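Side-chain contacts in glucanase (Klebsiella pneumoniae, PDB 5GY3), which probably hydrolyses internal beta-1,4-glucosidic bonds in cellulose, lichenin and cereal beta-glucans, as a family 8 glycoside hydrolase: residues T2-Y7 with V40-R45; L225-P230 with W303-D308; A272-D275 with G279-Q282; Q286-D291 with S297-V302. All coordinates share one frame; numbering follows the deposited sequence.

Contact 1. Residues T2-Y7 with V40-R45; sequences TAWERY and VANNDR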
loop_
_atom_site.group_PDB
_atom_site.type_symbol
_atom_site.label_atom_id
_atom_site.label_comp_id
_atom_site.label_asym_id
_atom_site.label_seq_id
_atom_site.Cartn_x
_atom_site.Cartn_y
_atom_site.Cartn_z
ATOM N N THR A 2 9.185 17.145 -12.569
ATOM C CA THR A 2 8.279 18.210 -12.162
ATOM C C THR A 2 7.172 17.678 -11.261
ATOM O O THR A 2 6.819 18.328 -10.275
ATOM C CB THR A 2 7.693 18.922 -13.382
ATOM O OG1 THR A 2 8.752 19.494 -14.157
ATOM C CG2 THR A 2 6.761 20.041 -12.945
ATOM N N ALA A 3 6.626 16.494 -11.566
ATOM C CA ALA A 3 5.563 15.933 -10.729
ATOM C C ALA A 3 6.007 15.837 -9.276
ATOM O O ALA A 3 5.293 16.261 -8.357
ATOM C CB ALA A 3 5.134 14.560 -11.259
ATOM N N TRP A 4 7.220 15.325 -9.053
ATOM C CA TRP A 4 7.739 15.167 -7.699
ATOM C C TRP A 4 7.943 16.516 -7.014
ATOM O O TRP A 4 7.622 16.669 -5.832
ATOM C CB TRP A 4 9.048 14.366 -7.753
ATOM C CG TRP A 4 9.825 14.345 -6.474
ATOM C CD1 TRP A 4 11.061 14.887 -6.261
ATOM C CD2 TRP A 4 9.431 13.747 -5.240
ATOM N NE1 TRP A 4 11.459 14.671 -4.963
ATOM C CE2 TRP A 4 10.475 13.975 -4.313
ATOM C CE3 TRP A 4 8.291 13.051 -4.816
ATOM C CZ2 TRP A 4 10.418 13.528 -2.996
ATOM C CZ3 TRP A 4 8.239 12.609 -3.510
ATOM C CH2 TRP A 4 9.297 12.842 -2.616
ATOM N N GLU A 5 8.485 17.506 -7.731
ATOM C CA GLU A 5 8.623 18.835 -7.138
ATOM C C GLU A 5 7.265 19.414 -6.757
ATOM O O GLU A 5 7.105 19.981 -5.668
ATOM C CB GLU A 5 9.357 19.770 -8.099
ATOM C CG GLU A 5 10.814 19.404 -8.303
ATOM C CD GLU A 5 11.614 19.512 -7.023
ATOM O OE1 GLU A 5 11.361 20.455 -6.238
ATOM O OE2 GLU A 5 12.492 18.653 -6.795
ATOM N N ARG A 6 6.270 19.269 -7.635
ATOM C CA ARG A 6 4.937 19.776 -7.319
ATOM C C ARG A 6 4.331 19.028 -6.135
ATOM O O ARG A 6 3.629 19.618 -5.309
ATOM C CB ARG A 6 4.043 19.675 -8.553
ATOM C CG ARG A 6 2.708 20.356 -8.407
ATOM C CD ARG A 6 2.869 21.780 -7.888
ATOM N NE ARG A 6 1.584 22.466 -7.756
ATOM C CZ ARG A 6 1.422 23.633 -7.137
ATOM N NH1 ARG A 6 2.466 24.239 -6.585
ATOM N NH2 ARG A 6 0.217 24.188 -7.063
ATOM N N TYR A 7 4.609 17.729 -6.030
ATOM C CA TYR A 7 4.124 16.930 -4.907
ATOM C C TYR A 7 4.696 17.430 -3.588
ATOM O O TYR A 7 3.975 17.556 -2.591
ATOM C CB TYR A 7 4.506 15.474 -5.154
ATOM C CG TYR A 7 4.019 14.438 -4.163
ATOM C CD1 TYR A 7 2.705 13.970 -4.200
ATOM C CD2 TYR A 7 4.895 13.868 -3.246
ATOM C CE1 TYR A 7 2.271 12.988 -3.320
ATOM C CE2 TYR A 7 4.474 12.892 -2.367
ATOM C CZ TYR A 7 3.162 12.451 -2.407
ATOM O OH TYR A 7 2.755 11.465 -1.535
ATOM N N VAL A 40 13.384 8.243 -3.416
ATOM C CA VAL A 40 14.437 7.418 -4.017
ATOM C C VAL A 40 14.327 7.449 -5.535
ATOM O O VAL A 40 15.323 7.635 -6.250
ATOM C CB VAL A 40 14.360 5.970 -3.500
ATOM C CG1 VAL A 40 15.435 5.122 -4.181
ATOM C CG2 VAL A 40 14.491 5.923 -1.992
ATOM N N ALA A 41 13.104 7.268 -6.046
ATOM C CA ALA A 41 12.883 7.214 -7.487
ATOM C C ALA A 41 13.293 8.508 -8.178
ATOM O O ALA A 41 13.714 8.491 -9.340
ATOM C CB ALA A 41 11.418 6.905 -7.770
ATOM N N ASN A 42 13.171 9.635 -7.493
ATOM C CA ASN A 42 13.545 10.916 -8.071
ATOM C C ASN A 42 14.962 11.321 -7.694
ATOM O O ASN A 42 15.384 12.432 -8.015
ATOM C CB ASN A 42 12.537 11.987 -7.662
ATOM C CG ASN A 42 11.233 11.856 -8.426
ATOM O OD1 ASN A 42 11.104 12.358 -9.538
ATOM N ND2 ASN A 42 10.271 11.148 -7.845
ATOM N N ASN A 43 15.707 10.422 -7.050
ATOM C CA ASN A 43 17.095 10.657 -6.658
ATOM C C ASN A 43 17.214 11.924 -5.810
ATOM O O ASN A 43 18.033 12.810 -6.066
ATOM C CB ASN A 43 17.997 10.706 -7.895
ATOM C CG ASN A 43 19.471 10.563 -7.552
ATOM O OD1 ASN A 43 19.837 10.361 -6.395
ATOM N ND2 ASN A 43 20.326 10.669 -8.566
ATOM N N ASP A 44 16.370 12.006 -4.781
ATOM C CA ASP A 44 16.251 13.183 -3.922
ATOM C C ASP A 44 16.624 12.781 -2.500
ATOM O O ASP A 44 15.764 12.608 -1.633
ATOM C CB ASP A 44 14.818 13.770 -4.004
ATOM C CG ASP A 44 14.700 15.137 -3.337
ATOM O OD1 ASP A 44 15.608 15.545 -2.585
ATOM O OD2 ASP A 44 13.670 15.803 -3.554
ATOM N N ARG A 45 17.928 12.657 -2.252
ATOM C CA ARG A 45 18.366 12.202 -0.943
ATOM C C ARG A 45 18.043 13.186 0.179
ATOM O O ARG A 45 17.678 12.747 1.282
ATOM C CB ARG A 45 19.865 11.891 -0.967
ATOM C CG ARG A 45 20.269 11.065 0.228
ATOM C CD ARG A 45 21.664 10.543 0.089
ATOM N NE ARG A 45 22.013 9.713 1.236
ATOM C CZ ARG A 45 23.221 9.197 1.433
ATOM N NH1 ARG A 45 24.187 9.445 0.562
ATOM N NH2 ARG A 45 23.461 8.451 2.505
HETATM O O HOH W 1 8.612 13.223 -10.857
#
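Trp4, on the first helix of the chain, meets Asn42 with one face of its indole and Asp44 with its edge. Its CG lies anti to the backbone N (chi1 169°), which swings the ring off helix 2-11 toward the turn that follows helix 29-41. Asn42 lies over the pyrrole part of the indole. Its CB makes a CH-pi contact with the centroid of the five-membered ring of Trp4 at 3.8 Å, and its amide plane is only 10° from that of the indole, so the two flat groups lie nearly parallel. Asn42 ND2 sits above the ring 3.5 Å from Trp4 CG, but its hydrogen bond goes to Leu38 O in the preceding helical turn. Asn42 OD1 faces the start of helix 2-11, where it accepts from the chain terminus at Asp1 N and, through a water, reaches Trp4 N.

At the edge, Trp4 NE1 donates to Asp44 OD2 over 2.9 Å. The bond is close to straight at 166° and stays near the ring plane, arriving on the anti lone pair of a carboxylate turned almost perpendicular to the indole. Helix 29-41 ends in a Schellman motif with Asn43 at C-prime, and Asp44, the N-cap of the next helix, accepts from Ala47 N with OD1.

Glu5 OE2 and Asp44 OD2 stand 4.5 Å apart as like charges, yet both form salt bridges with Lys8. That shared lysine probably offsets their repulsion, leaving Asp44 to serve an indole N-H, an ammonium group and a helix N-terminus with its two oxygens.

Contact 2. Residues L225-P230 with W303-D308; sequences LSWADP and WLAKQD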
loop_
_atom_site.group_PDB
_atom_site.type_symbol
_atom_site.label_atom_id
_atom_site.label_comp_id
_atom_site.label_asym_id
_atom_site.label_seq_id
_atom_site.Cartn_x
_atom_site.Cartn_y
_atom_site.Cartn_z
ATOM N N LEU A 225 0.129 -5.920 -7.878
ATOM C CA LEU A 225 0.264 -7.095 -8.737
ATOM C C LEU A 225 1.032 -6.765 -10.008
ATOM O O LEU A 225 1.937 -7.504 -10.415
ATOM C CB LEU A 225 -1.116 -7.646 -9.104
ATOM C CG LEU A 225 -1.904 -8.389 -8.027
ATOM C CD1 LEU A 225 -3.314 -8.695 -8.545
ATOM C CD2 LEU A 225 -1.184 -9.672 -7.601
ATOM N N SER A 226 0.639 -5.687 -10.683
ATOM C CA SER A 226 1.327 -5.308 -11.907
ATOM C C SER A 226 2.762 -4.868 -11.626
ATOM O O SER A 226 3.652 -5.095 -12.453
ATOM C CB SER A 226 0.549 -4.200 -12.609
ATOM O OG SER A 226 1.189 -3.902 -13.831
ATOM N N TRP A 227 3.004 -4.252 -10.467
ATOM C CA TRP A 227 4.359 -3.856 -10.086
ATOM C C TRP A 227 5.263 -5.080 -9.971
ATOM O O TRP A 227 6.404 -5.083 -10.458
ATOM C CB TRP A 227 4.284 -3.096 -8.759
ATOM C CG TRP A 227 5.417 -2.192 -8.417
ATOM C CD1 TRP A 227 6.735 -2.314 -8.785
ATOM C CD2 TRP A 227 5.327 -0.999 -7.630
ATOM N NE1 TRP A 227 7.465 -1.265 -8.266
ATOM C CE2 TRP A 227 6.623 -0.447 -7.554
ATOM C CE3 TRP A 227 4.272 -0.342 -6.979
ATOM C CZ2 TRP A 227 6.892 0.730 -6.857
ATOM C CZ3 TRP A 227 4.545 0.826 -6.290
ATOM C CH2 TRP A 227 5.840 1.349 -6.232
ATOM N N ALA A 228 4.757 -6.138 -9.340
ATOM C CA ALA A 228 5.550 -7.348 -9.158
ATOM C C ALA A 228 5.592 -8.204 -10.420
ATOM O O ALA A 228 6.650 -8.755 -10.754
ATOM C CB ALA A 228 4.996 -8.154 -7.985
ATOM N N ASP A 229 4.460 -8.334 -11.137
ATOM C CA ASP A 229 4.385 -9.236 -12.287
ATOM C C ASP A 229 3.168 -8.921 -13.145
ATOM O O ASP A 229 2.059 -9.402 -12.864
ATOM C CB ASP A 229 4.355 -10.707 -11.843
ATOM C CG ASP A 229 4.251 -11.686 -13.026
ATOM O OD1 ASP A 229 4.440 -11.272 -14.193
ATOM O OD2 ASP A 229 4.009 -12.890 -12.787
ATOM N N PRO A 230 3.343 -8.142 -14.218
ATOM C CA PRO A 230 2.204 -7.805 -15.082
ATOM C C PRO A 230 1.587 -9.003 -15.765
ATOM O O PRO A 230 0.470 -8.880 -16.291
ATOM C CB PRO A 230 2.811 -6.837 -16.108
ATOM C CG PRO A 230 4.036 -6.324 -15.468
ATOM C CD PRO A 230 4.567 -7.431 -14.624
ATOM N N TRP A 303 3.535 5.324 -12.212
ATOM C CA TRP A 303 4.691 5.582 -13.063
ATOM C C TRP A 303 5.909 4.793 -12.595
ATOM O O TRP A 303 6.605 4.172 -13.410
ATOM C CB TRP A 303 4.992 7.080 -13.083
ATOM C CG TRP A 303 6.132 7.448 -13.988
ATOM C CD1 TRP A 303 7.346 7.949 -13.613
ATOM C CD2 TRP A 303 6.169 7.322 -15.413
ATOM N NE1 TRP A 303 8.132 8.156 -14.723
ATOM C CE2 TRP A 303 7.433 7.779 -15.840
ATOM C CE3 TRP A 303 5.253 6.875 -16.373
ATOM C CZ2 TRP A 303 7.806 7.800 -17.185
ATOM C CZ3 TRP A 303 5.622 6.897 -17.706
ATOM C CH2 TRP A 303 6.888 7.359 -18.100
ATOM N N LEU A 304 6.160 4.785 -11.280
ATOM C CA LEU A 304 7.256 4.000 -10.718
ATOM C C LEU A 304 7.083 2.513 -10.993
ATOM O O LEU A 304 8.050 1.815 -11.323
ATOM C CB LEU A 304 7.343 4.247 -9.215
ATOM C CG LEU A 304 8.511 3.588 -8.499
ATOM C CD1 LEU A 304 9.823 3.915 -9.212
ATOM C CD2 LEU A 304 8.541 4.074 -7.079
ATOM N N ALA A 305 5.860 2.002 -10.828
ATOM C CA ALA A 305 5.599 0.601 -11.135
ATOM C C ALA A 305 5.948 0.284 -12.584
ATOM O O ALA A 305 6.550 -0.757 -12.873
ATOM C CB ALA A 305 4.134 0.267 -10.839
ATOM N N LYS A 306 5.588 1.179 -13.506
ATOM C CA LYS A 306 5.962 0.985 -14.903
ATOM C C LYS A 306 7.476 0.997 -15.063
ATOM O O LYS A 306 8.038 0.132 -15.745
ATOM C CB LYS A 306 5.313 2.057 -15.779
ATOM C CG LYS A 306 3.806 1.929 -15.859
ATOM C CD LYS A 306 3.143 3.210 -16.365
ATOM C CE LYS A 306 3.354 3.375 -17.853
ATOM N NZ LYS A 306 3.099 4.775 -18.277
ATOM N N GLN A 307 8.153 1.958 -14.427
ATOM C CA GLN A 307 9.606 2.053 -14.567
ATOM C C GLN A 307 10.290 0.799 -14.052
ATOM O O GLN A 307 11.278 0.337 -14.637
ATOM C CB GLN A 307 10.146 3.279 -13.829
ATOM C CG GLN A 307 9.619 4.620 -14.333
ATOM C CD GLN A 307 9.212 4.597 -15.802
ATOM O OE1 GLN A 307 8.030 4.756 -16.130
ATOM N NE2 GLN A 307 10.184 4.421 -16.692
ATOM N N ASP A 308 9.782 0.230 -12.959
ATOM C CA ASP A 308 10.435 -0.942 -12.384
ATOM C C ASP A 308 10.275 -2.196 -13.242
ATOM O O ASP A 308 10.830 -3.242 -12.887
ATOM C CB ASP A 308 9.911 -1.197 -10.968
ATOM C CG ASP A 308 10.540 -0.274 -9.931
ATOM O OD1 ASP A 308 11.505 0.446 -10.264
ATOM O OD2 ASP A 308 10.076 -0.279 -8.770
#
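Trp227 carries the first segment's side of this contact, reaching Leu304, Ala305 and Asp308 from the last turn of helix 220-228. Just before it, Ser226 turns to Leu276 of helix 268-278. Trp227 itself has CG anti to its backbone N (chi1 -159°), and this lays the indole across the end of helix 293-307. Ala305 sits under one face: its CA is 3.7 Å from the centroid of the five-membered ring of Trp227, almost exactly on the ring normal, while its CB touches Trp227 CD2 at 3.7 Å. With just a methyl at Ala305, the backbones can come close: Trp227 CA and Ala305 CA are 4.7 Å apart. Further out on the benzene part, Leu304 CG packs obliquely on Trp227 CZ2 at 3.7 Å.

The pyrrole edge has a polar partner. Trp227 NE1 donates to Asp308 OD2 over 2.8 Å, at 160° and near the ring plane, meeting the oxygen on its anti side. Arg98 forms a salt bridge with the same oxygen, so one carboxylate atom serves both the indole and a guanidinium. Beyond Trp227, the helix ends after Ala228, which packs on Phe155 and Pro156, and Pro230 then touches Gln309.

Gln309 NE2 adds a link between the two backbones by bonding to Trp227 O and Ala305 O. The indole is thus packed among helices: 293-307 under one face, Trp94 of helix 86-103 meeting it at an inclined angle, and Pro156 of helix 155-164 touching it as well.

Contact 3. Residues A272-D275 with G279-Q282; sequences AVRD and GEPQ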
loop_
_atom_site.group_PDB
_atom_site.type_symbol
_atom_site.label_atom_id
_atom_site.label_comp_id
_atom_site.label_asym_id
_atom_site.label_seq_id
_atom_site.Cartn_x
_atom_site.Cartn_y
_atom_site.Cartn_z
ATOM N N ALA A 272 -5.183 6.272 -13.340
ATOM C CA ALA A 272 -3.835 5.800 -13.647
ATOM C C ALA A 272 -3.666 4.326 -13.290
ATOM O O ALA A 272 -3.024 3.571 -14.027
ATOM C CB ALA A 272 -2.801 6.659 -12.920
ATOM N N VAL A 273 -4.255 3.882 -12.178
ATOM C CA VAL A 273 -4.211 2.452 -11.867
ATOM C C VAL A 273 -4.983 1.646 -12.907
ATOM O O VAL A 273 -4.564 0.551 -13.302
ATOM C CB VAL A 273 -4.742 2.190 -10.444
ATOM C CG1 VAL A 273 -4.895 0.679 -10.188
ATOM C CG2 VAL A 273 -3.806 2.805 -9.419
ATOM N N ARG A 274 -6.134 2.158 -13.355
ATOM C CA ARG A 274 -6.878 1.478 -14.411
ATOM C C ARG A 274 -6.023 1.329 -15.668
ATOM O O ARG A 274 -5.962 0.244 -16.259
ATOM C CB ARG A 274 -8.179 2.232 -14.709
ATOM C CG ARG A 274 -9.041 1.639 -15.828
ATOM C CD ARG A 274 -8.666 2.261 -17.155
ATOM N NE ARG A 274 -9.510 1.807 -18.251
ATOM C CZ ARG A 274 -9.121 1.844 -19.517
ATOM N NH1 ARG A 274 -9.934 1.423 -20.483
ATOM N NH2 ARG A 274 -7.906 2.290 -19.806
ATOM N N ASP A 275 -5.356 2.414 -16.089
ATOM C CA ASP A 275 -4.517 2.362 -17.287
ATOM C C ASP A 275 -3.379 1.366 -17.110
ATOM O O ASP A 275 -3.068 0.593 -18.027
ATOM C CB ASP A 275 -3.939 3.742 -17.610
ATOM C CG ASP A 275 -4.965 4.703 -18.210
ATOM O OD1 ASP A 275 -6.041 4.259 -18.654
ATOM O OD2 ASP A 275 -4.672 5.918 -18.237
ATOM N N GLY A 279 -2.742 -2.105 -19.270
ATOM C CA GLY A 279 -1.624 -1.920 -20.168
ATOM C C GLY A 279 -1.807 -0.808 -21.167
ATOM O O GLY A 279 -1.127 -0.793 -22.196
ATOM N N GLU A 280 -2.709 0.122 -20.904
ATOM C CA GLU A 280 -2.897 1.231 -21.825
ATOM C C GLU A 280 -1.743 2.216 -21.687
ATOM O O GLU A 280 -1.448 2.659 -20.571
ATOM C CB GLU A 280 -4.219 1.941 -21.571
ATOM C CG GLU A 280 -4.637 2.818 -22.731
ATOM C CD GLU A 280 -6.101 3.173 -22.691
ATOM O OE1 GLU A 280 -6.433 4.341 -22.992
ATOM O OE2 GLU A 280 -6.920 2.285 -22.358
ATOM N N PRO A 281 -1.078 2.582 -22.785
ATOM C CA PRO A 281 0.038 3.531 -22.696
ATOM C C PRO A 281 -0.387 4.837 -22.040
ATOM O O PRO A 281 -1.434 5.406 -22.361
ATOM C CB PRO A 281 0.440 3.742 -24.162
ATOM C CG PRO A 281 -0.035 2.506 -24.866
ATOM C CD PRO A 281 -1.310 2.124 -24.167
ATOM N N GLN A 282 0.429 5.302 -21.097
ATOM C CA GLN A 282 0.218 6.598 -20.470
ATOM C C GLN A 282 1.572 7.273 -20.305
ATOM O O GLN A 282 2.593 6.608 -20.107
ATOM C CB GLN A 282 -0.533 6.481 -19.112
ATOM C CG GLN A 282 0.127 5.579 -18.059
ATOM C CD GLN A 282 -0.696 5.398 -16.768
ATOM O OE1 GLN A 282 -1.085 6.373 -16.112
ATOM N NE2 GLN A 282 -0.939 4.141 -16.393
HETATM O O HOH W 2 -3.476 7.615 -16.589
HETATM O O HOH W 3 -3.713 6.891 -20.881
#
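Arg274 leaves helix 268-278 with CG anti to its backbone N and then bends at chi2 (-91°), bringing its guanidinium back over Asp275 to meet Glu280. Gln282, at the far end of 279-282, reaches back to the same helix, its CG set between backbone N and carbonyl carbon (chi1 57°) and the rest of the chain extended toward Ala272. The backbone here forms a Schellman motif: Gly279, with positive phi, turns the chain out of the helix, and Glu280 N bonds back to Asp275 O at 2.9 Å.

Over this turn lies a salt-bridge network. Arg274 NH2 gives a nearly straight bond to Glu280 OE2 at 2.7 Å; the oxygen lies in the guanidinium plane but is approached from above its own carboxylate plane. The same NH2 donates to Asp275 OD1 over 2.9 Å, along a more bent path. Asp275 OD1 and Glu280 OE2 are 4.3 Å apart, and the shared arginine nitrogen probably compensates for their like charge. Arg247 adds a salt bridge to Asp275 OD2, the oxygen that two waters also link to Gln282 OE1 and Pro281 O.

The loop is thereby folded back along the helix it has just left, before the chain enters helix 293-307, whose Val302 packs on Ala272 and Gln282. Gln282's amide passes beside Asp275 CB, and its NE2 donates to Ala272 O over 3.2 Å at 166°, in the carbonyl plane and on a lone pair.

Contact 4. Residues Q286-D291 with S297-V302; sequences QIDDKD and SLKQLV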
loop_
_atom_site.group_PDB
_atom_site.type_symbol
_atom_site.label_atom_id
_atom_site.label_comp_id
_atom_site.label_asym_id
_atom_site.label_seq_id
_atom_site.Cartn_x
_atom_site.Cartn_y
_atom_site.Cartn_z
ATOM N N GLN A 286 1.359 14.167 -14.404
ATOM C CA GLN A 286 1.344 15.568 -14.023
ATOM C C GLN A 286 0.443 15.722 -12.805
ATOM O O GLN A 286 -0.632 15.121 -12.743
ATOM C CB GLN A 286 0.844 16.441 -15.182
ATOM C CG GLN A 286 1.776 16.448 -16.392
ATOM C CD GLN A 286 1.263 17.322 -17.530
ATOM O OE1 GLN A 286 0.119 17.778 -17.515
ATOM N NE2 GLN A 286 2.118 17.563 -18.519
ATOM N N ILE A 287 0.884 16.514 -11.837
ATOM C CA ILE A 287 0.143 16.743 -10.599
ATOM C C ILE A 287 -0.654 18.030 -10.792
ATOM O O ILE A 287 -0.094 19.134 -10.710
ATOM C CB ILE A 287 1.084 16.835 -9.390
ATOM C CG1 ILE A 287 1.933 15.565 -9.266
ATOM C CG2 ILE A 287 0.329 17.086 -8.118
ATOM C CD1 ILE A 287 1.149 14.285 -9.389
ATOM N N ASP A 288 -1.959 17.908 -11.046
ATOM C CA ASP A 288 -2.777 19.101 -11.197
ATOM C C ASP A 288 -3.350 19.529 -9.837
ATOM O O ASP A 288 -3.354 18.774 -8.855
ATOM C CB ASP A 288 -3.920 18.872 -12.178
ATOM C CG ASP A 288 -4.852 17.792 -11.722
ATOM O OD1 ASP A 288 -4.405 16.777 -11.171
ATOM O OD2 ASP A 288 -6.042 17.943 -11.990
ATOM N N ASP A 289 -3.852 20.770 -9.788
ATOM C CA ASP A 289 -4.486 21.265 -8.565
ATOM C C ASP A 289 -5.710 20.448 -8.183
ATOM O O ASP A 289 -6.099 20.432 -7.010
ATOM C CB ASP A 289 -4.868 22.740 -8.730
ATOM C CG ASP A 289 -3.653 23.632 -8.896
ATOM O OD1 ASP A 289 -2.605 23.329 -8.279
ATOM O OD2 ASP A 289 -3.742 24.638 -9.635
ATOM N N LYS A 290 -6.313 19.756 -9.142
ATOM C CA LYS A 290 -7.440 18.884 -8.858
ATOM C C LYS A 290 -7.019 17.547 -8.236
ATOM O O LYS A 290 -7.880 16.801 -7.764
ATOM C CB LYS A 290 -8.240 18.681 -10.157
ATOM C CG LYS A 290 -9.479 17.853 -10.034
ATOM C CD LYS A 290 -10.171 18.160 -8.748
ATOM C CE LYS A 290 -11.601 18.244 -8.990
ATOM N NZ LYS A 290 -12.181 16.947 -9.336
ATOM N N ASP A 291 -5.731 17.225 -8.172
ATOM C CA ASP A 291 -5.303 16.034 -7.442
ATOM C C ASP A 291 -5.231 16.319 -5.948
ATOM O O ASP A 291 -4.617 17.305 -5.530
ATOM C CB ASP A 291 -3.941 15.544 -7.926
ATOM C CG ASP A 291 -4.003 14.891 -9.276
ATOM O OD1 ASP A 291 -4.964 14.137 -9.568
ATOM O OD2 ASP A 291 -3.061 15.123 -10.069
ATOM N N SER A 297 -0.354 10.794 -5.209
ATOM C CA SER A 297 0.520 9.680 -4.854
ATOM C C SER A 297 0.362 8.525 -5.840
ATOM O O SER A 297 1.351 7.985 -6.344
ATOM C CB SER A 297 0.216 9.212 -3.427
ATOM O OG SER A 297 0.352 10.264 -2.487
ATOM N N LEU A 298 -0.883 8.133 -6.123
ATOM C CA LEU A 298 -1.121 7.010 -7.026
ATOM C C LEU A 298 -0.584 7.286 -8.421
ATOM O O LEU A 298 -0.035 6.389 -9.068
ATOM C CB LEU A 298 -2.619 6.697 -7.093
ATOM C CG LEU A 298 -3.237 5.884 -5.961
ATOM C CD1 LEU A 298 -4.710 5.631 -6.288
ATOM C CD2 LEU A 298 -2.511 4.569 -5.772
ATOM N N LYS A 299 -0.759 8.513 -8.918
ATOM C CA LYS A 299 -0.229 8.843 -10.236
ATOM C C LYS A 299 1.255 8.522 -10.324
ATOM O O LYS A 299 1.722 7.965 -11.323
ATOM C CB LYS A 299 -0.456 10.321 -10.544
ATOM C CG LYS A 299 -1.877 10.683 -10.941
ATOM C CD LYS A 299 -1.901 12.134 -11.385
ATOM C CE LYS A 299 -3.229 12.521 -12.030
ATOM N NZ LYS A 299 -3.182 13.955 -12.487
ATOM N N GLN A 300 2.006 8.863 -9.283
ATOM C CA GLN A 300 3.446 8.673 -9.338
ATOM C C GLN A 300 3.848 7.239 -9.034
ATOM O O GLN A 300 4.861 6.769 -9.559
ATOM C CB GLN A 300 4.132 9.616 -8.365
ATOM C CG GLN A 300 4.016 11.068 -8.757
ATOM C CD GLN A 300 4.483 11.950 -7.643
ATOM O OE1 GLN A 300 5.661 12.306 -7.573
ATOM N NE2 GLN A 300 3.574 12.289 -6.742
ATOM N N LEU A 301 3.093 6.548 -8.174
ATOM C CA LEU A 301 3.381 5.144 -7.902
ATOM C C LEU A 301 3.132 4.287 -9.135
ATOM O O LEU A 301 3.868 3.324 -9.394
ATOM C CB LEU A 301 2.529 4.655 -6.739
ATOM C CG LEU A 301 2.817 5.271 -5.374
ATOM C CD1 LEU A 301 1.698 4.919 -4.416
ATOM C CD2 LEU A 301 4.169 4.786 -4.847
ATOM N N VAL A 302 2.096 4.627 -9.910
ATOM C CA VAL A 302 1.840 3.921 -11.162
ATOM C C VAL A 302 3.013 4.099 -12.117
ATOM O O VAL A 302 3.476 3.140 -12.743
ATOM C CB VAL A 302 0.509 4.399 -11.779
ATOM C CG1 VAL A 302 0.404 3.982 -13.232
ATOM C CG2 VAL A 302 -0.649 3.818 -10.991
HETATM O O HOH W 4 -1.251 12.903 -14.877
#
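The flat groups of the loop, the carboxylates of Asp288 and Asp291, turn oxygens to the ammonium of Lys299 on helix 293-307. The helix contributes a flat group of its own, the amide of Gln300, whose NE2 lies 4.1 Å from Ile287 CD1, a loose contact in which the two side chains cross at about a right angle. That amide nitrogen bonds to Ala296 O on its own helix.

Lys299 carries most of the contact. With CG anti to the carbonyl carbon (chi1 -77°) and every later torsion near 180°, its chain runs straight from the helix into the loop. NZ donates to Gln286 O over 2.8 Å, head-on to the oxygen at a C=O...N angle of 175°. It also forms a salt bridge with Asp291 OD2 at 2.7 Å, where lysine and aspartate approach from opposite directions, and a weak one with Asp288 OD1 at 3.3 Å. The two carboxylates are modelled too near each other, so the exact places of these oxygens are doubtful. A water accepting from Gln286 N makes a further, weak link to NZ.

Asp288 and Asp291 bound a type I turn closed by Asp291 N to Asp288 O at 2.9 Å. Beside it, Ile287 packs on Ala3 and Arg6 of helix 2-11, and Asp291 OD1 bonds to Ser295 OG at the start of the helix. One ammonium among two carboxylates and a carbonyl probably stays protonated and lowers the cost of bringing the acids together, tying the turn to the helix it precedes.

How the contacts relate
Helix 293-307 joins the set: contact 4 uses its middle and contact 2 its end. Contact 3 packs on it through Val302, with Val302 CG1 3.5 Å from Ala272 O, and leads through its loop to contact 4. Contacts 3 and 4 both lie within the span closed by contact 2. Contact 1, which lies much earlier in the chain, meets contact 4 through a probable hydrogen bond of 2.8 Å between Tyr7 OH and Ser297 OG, and contact 2 where Ala41 CB touches Leu304 CD1. The predicted nucleophile Asp87 is about 11 Å from Trp227 between side chains; contacts 1, 3 and 4 lie away from it.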